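Local coordinates for protein Alpha/beta fold hydrolase (Pseudomonas aeruginosa, PDB 6I8W) that degrades membrane phospholipids as a membrane phospholipase A and virulence factor, and probably also hydrolyses monoacylglycerols, at residues V33-A38 with D74-L79; L40-V45 with A53-G58. One frame throughout, in Å; residues are numbered along the deposited sequence.

Contact 1 fastens the end of helix 3-38 to the 3-10 turn after strand 64-68. Contact 2 pairs the first two strands of the sheet, which follow that helix directly. The contact centres lie about 10 Å apart. Arg35 NH1 forms a salt bridge with Glu42 OE1 at 2.8 Å, so one guanidinium serves turn and hairpin. Leu79 also packs on the hairpin, with its CD2 3.4 Å from Leu55 CD1. The bound fatty acid and detergent lie at contact 1. Myristic acid runs past Asp76, Asn77 and Leu79, about 8 Å from the Leu55 side chain of contact 2. The likely catalytic triad, Ser137, His286 and Asp258, is formed by other parts of the fold.

Contact 1: V33-A38 with D74-L79; sequences VERGLA and DKDNWL. With BOG (octyl beta-D-glucopyranoside), chain D; MYR (myristic acid), chain C.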
ATOM      1  N   VAL A  33     -16.707   3.216   8.591  1.00 35.43           N
ATOM      2  CA  VAL A  33     -16.210   3.565   9.922  1.00 35.73           C
ATOM      3  C   VAL A  33     -14.764   4.052   9.899  1.00 35.59           C
ATOM      4  O   VAL A  33     -14.447   5.143  10.387  1.00 30.53           O
ATOM      5  CB  VAL A  33     -16.301   2.359  10.894  1.00 31.88           C
ATOM      6  CG1 VAL A  33     -15.575   2.662  12.225  1.00 34.23           C
ATOM      7  CG2 VAL A  33     -17.743   2.004  11.156  1.00 34.03           C
ATOM      8  N   GLU A  34     -13.884   3.249   9.308  1.00 31.38           N
ATOM      9  CA  GLU A  34     -12.467   3.555   9.351  1.00 31.31           C
ATOM     10  C   GLU A  34     -12.129   4.794   8.513  1.00 34.58           C
ATOM     11  O   GLU A  34     -11.309   5.606   8.922  1.00 30.59           O
ATOM     12  CB  GLU A  34     -11.652   2.334   8.908  1.00 29.18           C
ATOM     13  CG  GLU A  34     -11.768   1.137   9.903  1.00 35.42           C
ATOM     14  CD  GLU A  34     -11.021   1.334  11.233  1.00 39.08           C
ATOM     15  OE1 GLU A  34     -10.018   2.084  11.275  1.00 34.28           O
ATOM     16  OE2 GLU A  34     -11.410   0.697  12.236  1.00 35.56           O
ATOM     17  N   ARG A  35     -12.737   4.937   7.335  1.00 30.21           N
ATOM     18  CA  ARG A  35     -12.521   6.149   6.536  1.00 28.80           C
ATOM     19  C   ARG A  35     -13.089   7.381   7.262  1.00 31.02           C
ATOM     20  O   ARG A  35     -12.479   8.451   7.267  1.00 30.75           O
ATOM     21  CB  ARG A  35     -13.147   6.010   5.138  1.00 25.42           C
ATOM     22  CG  ARG A  35     -12.480   4.920   4.283  1.00 28.99           C
ATOM     23  CD  ARG A  35     -13.254   4.660   2.990  1.00 31.25           C
ATOM     24  NE  ARG A  35     -12.608   3.636   2.174  1.00 27.68           N
ATOM     25  CZ  ARG A  35     -13.031   3.270   0.973  1.00 30.01           C
ATOM     26  NH1 ARG A  35     -14.097   3.857   0.441  1.00 31.60           N
ATOM     27  NH2 ARG A  35     -12.369   2.335   0.296  1.00 29.32           N
ATOM     28  N   GLY A  36     -14.270   7.235   7.852  1.00 31.31           N
ATOM     29  CA  GLY A  36     -14.910   8.342   8.545  1.00 33.16           C
ATOM     30  C   GLY A  36     -14.068   8.808   9.733  1.00 34.45           C
ATOM     31  O   GLY A  36     -13.895  10.014   9.955  1.00 33.33           O
ATOM     32  N   LEU A  37     -13.532   7.860  10.493  1.00 29.76           N
ATOM     33  CA  LEU A  37     -12.670   8.219  11.624  1.00 33.50           C
ATOM     34  C   LEU A  37     -11.396   8.928  11.160  1.00 35.44           C
ATOM     35  O   LEU A  37     -10.860   9.762  11.868  1.00 29.81           O
ATOM     36  CB  LEU A  37     -12.312   6.987  12.454  1.00 30.53           C
ATOM     37  CG  LEU A  37     -13.436   6.386  13.310  1.00 32.68           C
ATOM     38  CD1 LEU A  37     -12.976   5.044  13.855  1.00 32.68           C
ATOM     39  CD2 LEU A  37     -13.829   7.331  14.470  1.00 37.98           C
ATOM     40  N   ALA A  38     -10.937   8.617   9.955  1.00 28.10           N
ATOM     41  CA  ALA A  38      -9.717   9.229   9.441  1.00 29.50           C
ATOM     42  C   ALA A  38      -9.998  10.535   8.715  1.00 34.81           C
ATOM     43  O   ALA A  38      -9.070  11.252   8.339  1.00 35.96           O
ATOM     44  CB  ALA A  38      -9.009   8.272   8.518  1.00 28.14           C
ATOM     45  N   ASP A  74      -4.131  -1.996  -1.003  1.00 33.47           N
ATOM     46  CA  ASP A  74      -4.927  -0.912  -1.573  1.00 31.76           C
ATOM     47  C   ASP A  74      -4.901   0.297  -0.638  1.00 30.31           C
ATOM     48  O   ASP A  74      -4.230   0.281   0.396  1.00 29.91           O
ATOM     49  CB  ASP A  74      -6.380  -1.350  -1.855  1.00 34.90           C
ATOM     50  CG  ASP A  74      -7.117  -1.856  -0.605  1.00 36.56           C
ATOM     51  OD1 ASP A  74      -6.980  -1.265   0.480  1.00 36.78           O
ATOM     52  OD2 ASP A  74      -7.866  -2.839  -0.720  1.00 48.49           O
ATOM     53  N   LYS A  75      -5.640   1.334  -1.011  1.00 28.43           N
ATOM     54  CA  LYS A  75      -5.608   2.600  -0.283  1.00 26.45           C
ATOM     55  C   LYS A  75      -6.110   2.457   1.155  1.00 29.25           C
ATOM     56  O   LYS A  75      -5.754   3.267   2.022  1.00 26.61           O
ATOM     57  CB  LYS A  75      -6.428   3.659  -1.033  1.00 27.46           C
ATOM     58  CG  LYS A  75      -7.899   3.324  -1.197  1.00 33.50           C
ATOM     59  CD  LYS A  75      -8.524   4.184  -2.297  1.00 31.54           C
ATOM     60  CE  LYS A  75     -10.008   3.904  -2.465  1.00 31.74           C
ATOM     61  NZ  LYS A  75     -10.278   2.478  -2.795  1.00 34.14           N
ATOM     62  N   ASP A  76      -6.934   1.447   1.428  1.00 26.62           N
ATOM     63  CA  ASP A  76      -7.439   1.277   2.806  1.00 28.82           C
ATOM     64  C   ASP A  76      -6.355   0.792   3.786  1.00 32.87           C
ATOM     65  O   ASP A  76      -6.579   0.807   4.995  1.00 30.53           O
ATOM     66  CB  ASP A  76      -8.624   0.305   2.846  1.00 29.83           C
ATOM     67  CG  ASP A  76      -9.905   0.918   2.290  1.00 35.11           C
ATOM     68  OD1 ASP A  76     -10.174   2.108   2.554  1.00 37.28           O
ATOM     69  OD2 ASP A  76     -10.666   0.206   1.610  1.00 35.88           O
ATOM     70  N   ASN A  77      -5.185   0.377   3.286  1.00 30.35           N
ATOM     71  CA  ASN A  77      -4.031   0.118   4.166  1.00 28.76           C
ATOM     72  C   ASN A  77      -3.647   1.328   5.029  1.00 29.64           C
ATOM     73  O   ASN A  77      -3.017   1.180   6.075  1.00 29.24           O
ATOM     74  CB  ASN A  77      -2.796  -0.278   3.357  1.00 28.46           C
ATOM     75  CG  ASN A  77      -2.615  -1.782   3.216  1.00 37.21           C
ATOM     76  OD1 ASN A  77      -1.483  -2.260   3.145  1.00 40.87           O
ATOM     77  ND2 ASN A  77      -3.710  -2.529   3.186  1.00 33.07           N
ATOM     78  N   TRP A  78      -4.009   2.517   4.567  1.00 27.07           N
ATOM     79  CA  TRP A  78      -3.527   3.759   5.171  1.00 23.74           C
ATOM     80  C   TRP A  78      -4.460   4.436   6.168  1.00 24.66           C
ATOM     81  O   TRP A  78      -4.093   5.476   6.709  1.00 24.40           O
ATOM     82  CB  TRP A  78      -3.212   4.775   4.060  1.00 25.11           C
ATOM     83  CG  TRP A  78      -2.104   4.325   3.130  1.00 23.34           C
ATOM     84  CD1 TRP A  78      -2.229   3.834   1.846  1.00 23.89           C
ATOM     85  CD2 TRP A  78      -0.707   4.332   3.429  1.00 24.69           C
ATOM     86  NE1 TRP A  78      -0.969   3.531   1.339  1.00 25.76           N
ATOM     87  CE2 TRP A  78      -0.028   3.836   2.296  1.00 26.61           C
ATOM     88  CE3 TRP A  78       0.042   4.735   4.551  1.00 26.44           C
ATOM     89  CZ2 TRP A  78       1.366   3.733   2.253  1.00 29.77           C
ATOM     90  CZ3 TRP A  78       1.404   4.618   4.511  1.00 29.20           C
ATOM     91  CH2 TRP A  78       2.062   4.125   3.368  1.00 26.78           C
ATOM     92  N   LEU A  79      -5.645   3.874   6.415  1.00 25.98           N
ATOM     93  CA  LEU A  79      -6.693   4.625   7.138  1.00 27.38           C
ATOM     94  C   LEU A  79      -6.301   5.067   8.544  1.00 28.66           C
ATOM     95  O   LEU A  79      -6.481   6.226   8.916  1.00 25.81           O
ATOM     96  CB  LEU A  79      -7.985   3.797   7.229  1.00 23.58           C
ATOM     97  CG  LEU A  79      -8.475   3.288   5.864  1.00 31.28           C
ATOM     98  CD1 LEU A  79      -9.837   2.610   5.978  1.00 31.20           C
ATOM     99  CD2 LEU A  79      -8.516   4.431   4.875  1.00 26.73           C
TER
HETATM  100  C1  BOG D 402     -12.443  -3.907  13.238  1.00 58.67           C
HETATM  101  O1  BOG D 402     -11.323  -3.917  12.352  1.00 55.54           O
HETATM  102  C2  BOG D 402     -11.919  -4.261  14.636  1.00 61.82           C
HETATM  103  O2  BOG D 402     -11.810  -5.680  14.725  1.00 63.33           O
HETATM  104  C3  BOG D 402     -12.777  -3.750  15.792  1.00 70.37           C
HETATM  105  O3  BOG D 402     -12.130  -3.943  17.059  1.00 64.87           O
HETATM  106  C4  BOG D 402     -13.040  -2.275  15.555  1.00 79.12           C
HETATM  107  O4  BOG D 402     -13.732  -1.688  16.673  1.00 82.44           O
HETATM  108  C5  BOG D 402     -13.859  -2.210  14.267  1.00 75.86           C
HETATM  109  O5  BOG D 402     -13.062  -2.618  13.144  1.00 72.51           O
HETATM  110  C6  BOG D 402     -14.478  -0.834  14.019  1.00 67.37           C
HETATM  111  O6  BOG D 402     -13.721  -0.082  13.069  1.00 46.38           O
HETATM  112  C1' BOG D 402     -11.671  -3.683  10.991  1.00 56.56           C
HETATM  113  C2' BOG D 402     -10.402  -3.363  10.213  1.00 53.11           C
HETATM  114  C3' BOG D 402      -9.229  -4.109  10.828  1.00 58.11           C
HETATM  115  C4' BOG D 402      -7.991  -4.048   9.953  1.00 57.86           C
HETATM  116  C5' BOG D 402      -7.269  -5.387  10.034  1.00 61.72           C
HETATM  117  C6' BOG D 402      -5.867  -5.294   9.453  1.00 61.78           C
HETATM  118  C7' BOG D 402      -5.376  -6.673   9.035  1.00 61.53           C
HETATM  119  C8' BOG D 402      -5.459  -7.639  10.194  1.00 59.72           C
HETATM  120  C1  MYR C 401       1.810  -5.803   1.456  1.00 81.92           C
HETATM  121  O1  MYR C 401       2.058  -4.575   1.442  1.00 77.46           O
HETATM  122  O2  MYR C 401       2.533  -6.640   0.869  1.00 82.11           O
HETATM  123  C2  MYR C 401       0.642  -6.305   2.283  1.00 80.15           C
HETATM  124  C3  MYR C 401      -0.086  -5.127   2.932  1.00 69.99           C
HETATM  125  C4  MYR C 401      -1.041  -5.591   4.028  1.00 66.56           C
HETATM  126  C5  MYR C 401      -2.217  -6.374   3.467  1.00 63.01           C
HETATM  127  C6  MYR C 401      -3.253  -6.599   4.561  1.00 65.35           C
HETATM  128  C7  MYR C 401      -4.582  -5.925   4.233  1.00 67.06           C
HETATM  129  C8  MYR C 401      -5.182  -5.270   5.474  1.00 65.83           C
HETATM  130  C9  MYR C 401      -6.697  -5.453   5.550  1.00 64.54           C
HETATM  131  C10 MYR C 401      -7.418  -4.141   5.272  1.00 61.49           C
HETATM  132  C11 MYR C 401      -8.894  -4.207   5.653  1.00 58.99           C
HETATM  133  C12 MYR C 401      -9.661  -3.057   5.010  1.00 56.92           C
HETATM  134  C13 MYR C 401     -10.848  -2.649   5.869  1.00 55.81           C
HETATM  135  C14 MYR C 401     -10.977  -1.143   5.900  1.00 48.84           C
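Arg35 of the helix grips Asp76 of the 3-10 turn side-on with two nitrogens. Its chain is extended from CG to NE and crosses the Asp76 side chain at about a right angle. Arg35 NE donates in the guanidinium plane to the syn lone pair of Asp76 OD1, at 2.9 Å. Arg35 NH2 donates to Asp76 OD2 at 3.0 Å, tilted from that plane, with a weak second bond to OD1. The guanidinium and carboxylate planes stand 35° apart. Lys75 NZ lies 3.7 Å from Arg35 NH2. Salt bridges of Arg35 to Glu42 and Lys75 to Asp95 probably offset this. Leu79 fills the apolar side: its CD1 meets Glu34 CB at 3.5 Å, and both methyls lie against Arg35 CG. Ala38 CB rests 3.3 Å from Leu79 O. The Glu34 chain bends at chi2 (-72°), and OE2 accepts a 2.6 Å hydrogen bond from O6 of the octyl glucoside, while OE1 forms a salt bridge with Arg80. Myristic acid ends at C14, 3.9 Å from Leu79 CD1. Asp74 OD1 accepts from Asp76 N in an Asx turn. The contact joins the N-terminal helix to the alpha/beta hydrolase fold beside the bound fatty acid and detergent.

Contact 2: L40-V45 with A53-G58; sequences LSEHSV and AYLEGG. With CO2 (carbon dioxide), chain F.
This beta hairpin forms one edge of the alpha/beta hydrolase sheet, where strand 41-47 runs antiparallel to strand 50-57. Ser41 with Glu56 and His43 with Tyr54 are the hydrogen-bonded pairs. His43 N donates to Tyr54 O at 2.8 Å. A water bridges Ser41 OG and Glu56 O. The His43 and Tyr54 side chains share a face of the sheet. Tyr54 CG sits between its backbone N and carbonyl carbon (chi1 65°), and His43 CB lies over one ring face, offset toward the rim. This CH-pi contact measures 3.9 Å from His43 CB to the Tyr54 ring centroid. The two ring planes are 37° apart. Glu56 OE1 comes 3.7 Å from His43 CD2, with the carboxylate plane turned 82° from the His43 ring. Glu56 OE2 hydrogen-bonds His90 NE2 of strand 90-94. A carbon dioxide places O1 at the His43 ring edge, 3.4 Å from His43 CB. On the other face, Leu55 CD2 meets Glu42 CB at 3.8 Å. Leu40 crosses Leu55 at about a right angle. Strand 90-94 pairs with the other side of strand 50-57. Phe122 of helix 112-125 meets Tyr54 edge-to-face. Helix 79-82 packs on Leu40 and, on the face opposite Tyr54, on Leu55.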
ATOM      1  N   LEU A  40     -11.438  10.644   5.731  1.00 27.75           N
ATOM      2  CA  LEU A  40     -11.166  10.373   4.308  1.00 25.76           C
ATOM      3  C   LEU A  40     -12.442  10.014   3.549  1.00 33.03           C
ATOM      4  O   LEU A  40     -13.287   9.319   4.080  1.00 33.98           O
ATOM      5  CB  LEU A  40     -10.174   9.223   4.163  1.00 28.98           C
ATOM      6  CG  LEU A  40      -8.793   9.481   4.780  1.00 30.03           C
ATOM      7  CD1 LEU A  40      -7.984   8.180   4.840  1.00 27.86           C
ATOM      8  CD2 LEU A  40      -8.058  10.533   3.948  1.00 25.38           C
ATOM      9  N   SER A  41     -12.575  10.498   2.323  1.00 28.31           N
ATOM     10  CA  SER A  41     -13.680  10.091   1.464  1.00 35.35           C
ATOM     11  C   SER A  41     -13.141   9.680   0.099  1.00 33.23           C
ATOM     12  O   SER A  41     -12.032  10.077  -0.293  1.00 31.78           O
ATOM     13  CB  SER A  41     -14.717  11.210   1.352  1.00 45.08           C
ATOM     14  OG  SER A  41     -14.135  12.388   0.832  1.00 56.28           O
ATOM     15  N   GLU A  42     -13.921   8.874  -0.614  1.00 30.29           N
ATOM     16  CA  GLU A  42     -13.475   8.259  -1.868  1.00 32.64           C
ATOM     17  C   GLU A  42     -13.873   9.043  -3.116  1.00 41.30           C
ATOM     18  O   GLU A  42     -14.986   9.550  -3.219  1.00 35.66           O
ATOM     19  CB  GLU A  42     -14.007   6.822  -1.960  1.00 33.50           C
ATOM     20  CG  GLU A  42     -13.544   6.091  -3.233  1.00 40.00           C
ATOM     21  CD  GLU A  42     -13.841   4.596  -3.210  1.00 53.39           C
ATOM     22  OE1 GLU A  42     -14.536   4.136  -2.283  1.00 40.16           O
ATOM     23  OE2 GLU A  42     -13.376   3.877  -4.124  1.00 58.52           O
ATOM     24  N   HIS A  43     -12.945   9.128  -4.067  1.00 30.94           N
ATOM     25  CA  HIS A  43     -13.182   9.766  -5.346  1.00 33.61           C
ATOM     26  C   HIS A  43     -12.537   8.914  -6.421  1.00 37.93           C
ATOM     27  O   HIS A  43     -11.897   7.911  -6.116  1.00 34.75           O
ATOM     28  CB  HIS A  43     -12.582  11.176  -5.361  1.00 35.67           C
ATOM     29  CG  HIS A  43     -13.006  12.014  -4.199  1.00 43.84           C
ATOM     30  ND1 HIS A  43     -14.174  12.745  -4.196  1.00 48.17           N
ATOM     31  CD2 HIS A  43     -12.438  12.203  -2.984  1.00 44.88           C
ATOM     32  CE1 HIS A  43     -14.296  13.367  -3.035  1.00 48.62           C
ATOM     33  NE2 HIS A  43     -13.258  13.053  -2.282  1.00 47.62           N
ATOM     34  N   SER A  44     -12.704   9.316  -7.676  1.00 35.57           N
ATOM     35  CA  SER A  44     -11.972   8.680  -8.754  0.92 40.96           C
ATOM     36  C   SER A  44     -11.645   9.702  -9.826  1.00 40.04           C
ATOM     37  O   SER A  44     -12.304  10.735  -9.945  1.00 37.33           O
ATOM     38  CB  SER A  44     -12.761   7.515  -9.347  0.92 45.68           C
ATOM     39  OG  SER A  44     -13.839   7.980 -10.122  0.92 47.03           O
ATOM     40  N   VAL A  45     -10.581   9.427 -10.575  1.00 37.55           N
ATOM     41  CA  VAL A  45     -10.187  10.290 -11.673  1.00 39.39           C
ATOM     42  C   VAL A  45      -9.576   9.423 -12.768  1.00 35.51           C
ATOM     43  O   VAL A  45      -8.893   8.432 -12.488  1.00 36.32           O
ATOM     44  CB  VAL A  45      -9.194  11.396 -11.197  1.00 42.55           C
ATOM     45  CG1 VAL A  45      -7.939  10.789 -10.615  1.00 38.95           C
ATOM     46  CG2 VAL A  45      -8.863  12.360 -12.349  1.00 42.53           C
ATOM     47  N   ALA A  53      -9.037   5.041  -8.394  1.00 34.52           N
ATOM     48  CA  ALA A  53      -9.776   5.321  -7.178  1.00 34.72           C
ATOM     49  C   ALA A  53      -8.824   5.880  -6.129  1.00 32.82           C
ATOM     50  O   ALA A  53      -7.664   5.458  -6.041  1.00 29.65           O
ATOM     51  CB  ALA A  53     -10.476   4.043  -6.646  1.00 31.12           C
ATOM     52  N   TYR A  54      -9.301   6.827  -5.331  1.00 28.72           N
ATOM     53  CA  TYR A  54      -8.453   7.354  -4.275  1.00 27.56           C
ATOM     54  C   TYR A  54      -9.259   7.876  -3.114  1.00 34.13           C
ATOM     55  O   TYR A  54     -10.448   8.147  -3.235  1.00 28.51           O
ATOM     56  CB  TYR A  54      -7.520   8.458  -4.813  1.00 31.87           C
ATOM     57  CG  TYR A  54      -8.174   9.737  -5.327  1.00 28.48           C
ATOM     58  CD1 TYR A  54      -8.699   9.807  -6.614  1.00 31.30           C
ATOM     59  CD2 TYR A  54      -8.231  10.888  -4.530  1.00 30.87           C
ATOM     60  CE1 TYR A  54      -9.292  10.982  -7.103  1.00 30.69           C
ATOM     61  CE2 TYR A  54      -8.813  12.078  -5.017  1.00 31.50           C
ATOM     62  CZ  TYR A  54      -9.336  12.112  -6.295  1.00 40.05           C
ATOM     63  OH  TYR A  54      -9.906  13.272  -6.775  1.00 35.89           O
ATOM     64  N   LEU A  55      -8.593   7.969  -1.973  1.00 27.62           N
ATOM     65  CA  LEU A  55      -9.163   8.608  -0.796  1.00 30.14           C
ATOM     66  C   LEU A  55      -8.542   9.974  -0.641  1.00 31.81           C
ATOM     67  O   LEU A  55      -7.361  10.173  -0.985  1.00 29.96           O
ATOM     68  CB  LEU A  55      -8.909   7.780   0.458  1.00 24.96           C
ATOM     69  CG  LEU A  55      -9.528   6.383   0.459  1.00 34.17           C
ATOM     70  CD1 LEU A  55      -9.104   5.625   1.704  1.00 28.68           C
ATOM     71  CD2 LEU A  55     -11.054   6.459   0.360  1.00 33.65           C
ATOM     72  N   GLU A  56      -9.319  10.909  -0.110  1.00 30.70           N
ATOM     73  CA  GLU A  56      -8.824  12.260   0.131  1.00 33.74           C
ATOM     74  C   GLU A  56      -9.398  12.843   1.427  1.00 32.14           C
ATOM     75  O   GLU A  56     -10.557  12.588   1.769  1.00 30.65           O
ATOM     76  CB  GLU A  56      -9.169  13.158  -1.057  1.00 35.53           C
ATOM     77  CG  GLU A  56      -8.630  14.571  -0.946  1.00 40.64           C
ATOM     78  CD  GLU A  56      -9.085  15.451  -2.097  1.00 50.30           C
ATOM     79  OE1 GLU A  56     -10.078  15.091  -2.761  1.00 49.76           O
ATOM     80  OE2 GLU A  56      -8.457  16.498  -2.332  1.00 52.68           O
ATOM     81  N   GLY A  57      -8.590  13.622   2.150  1.00 33.52           N
ATOM     82  CA  GLY A  57      -9.052  14.248   3.384  1.00 34.34           C
ATOM     83  C   GLY A  57      -8.175  15.426   3.755  1.00 35.70           C
ATOM     84  O   GLY A  57      -7.132  15.643   3.138  1.00 30.62           O
ATOM     85  N   GLY A  58      -8.599  16.197   4.749  1.00 34.45           N
ATOM     86  CA  GLY A  58      -7.839  17.356   5.175  1.00 35.39           C
ATOM     87  C   GLY A  58      -8.105  18.546   4.275  1.00 42.84           C
ATOM     88  O   GLY A  58      -8.837  18.444   3.298  1.00 39.86           O
TER
HETATM   89  C   CO2 F 404     -15.440  10.575  -8.114  1.00 71.51           C
HETATM   90  O1  CO2 F 404     -14.933  11.533  -7.779  1.00 58.41           O
HETATM   91  O2  CO2 F 404     -15.945   9.614  -8.448  1.00 75.86           O
HETATM   92  O   HOH W   1     -13.002  13.879   3.042  1.00 45.44           O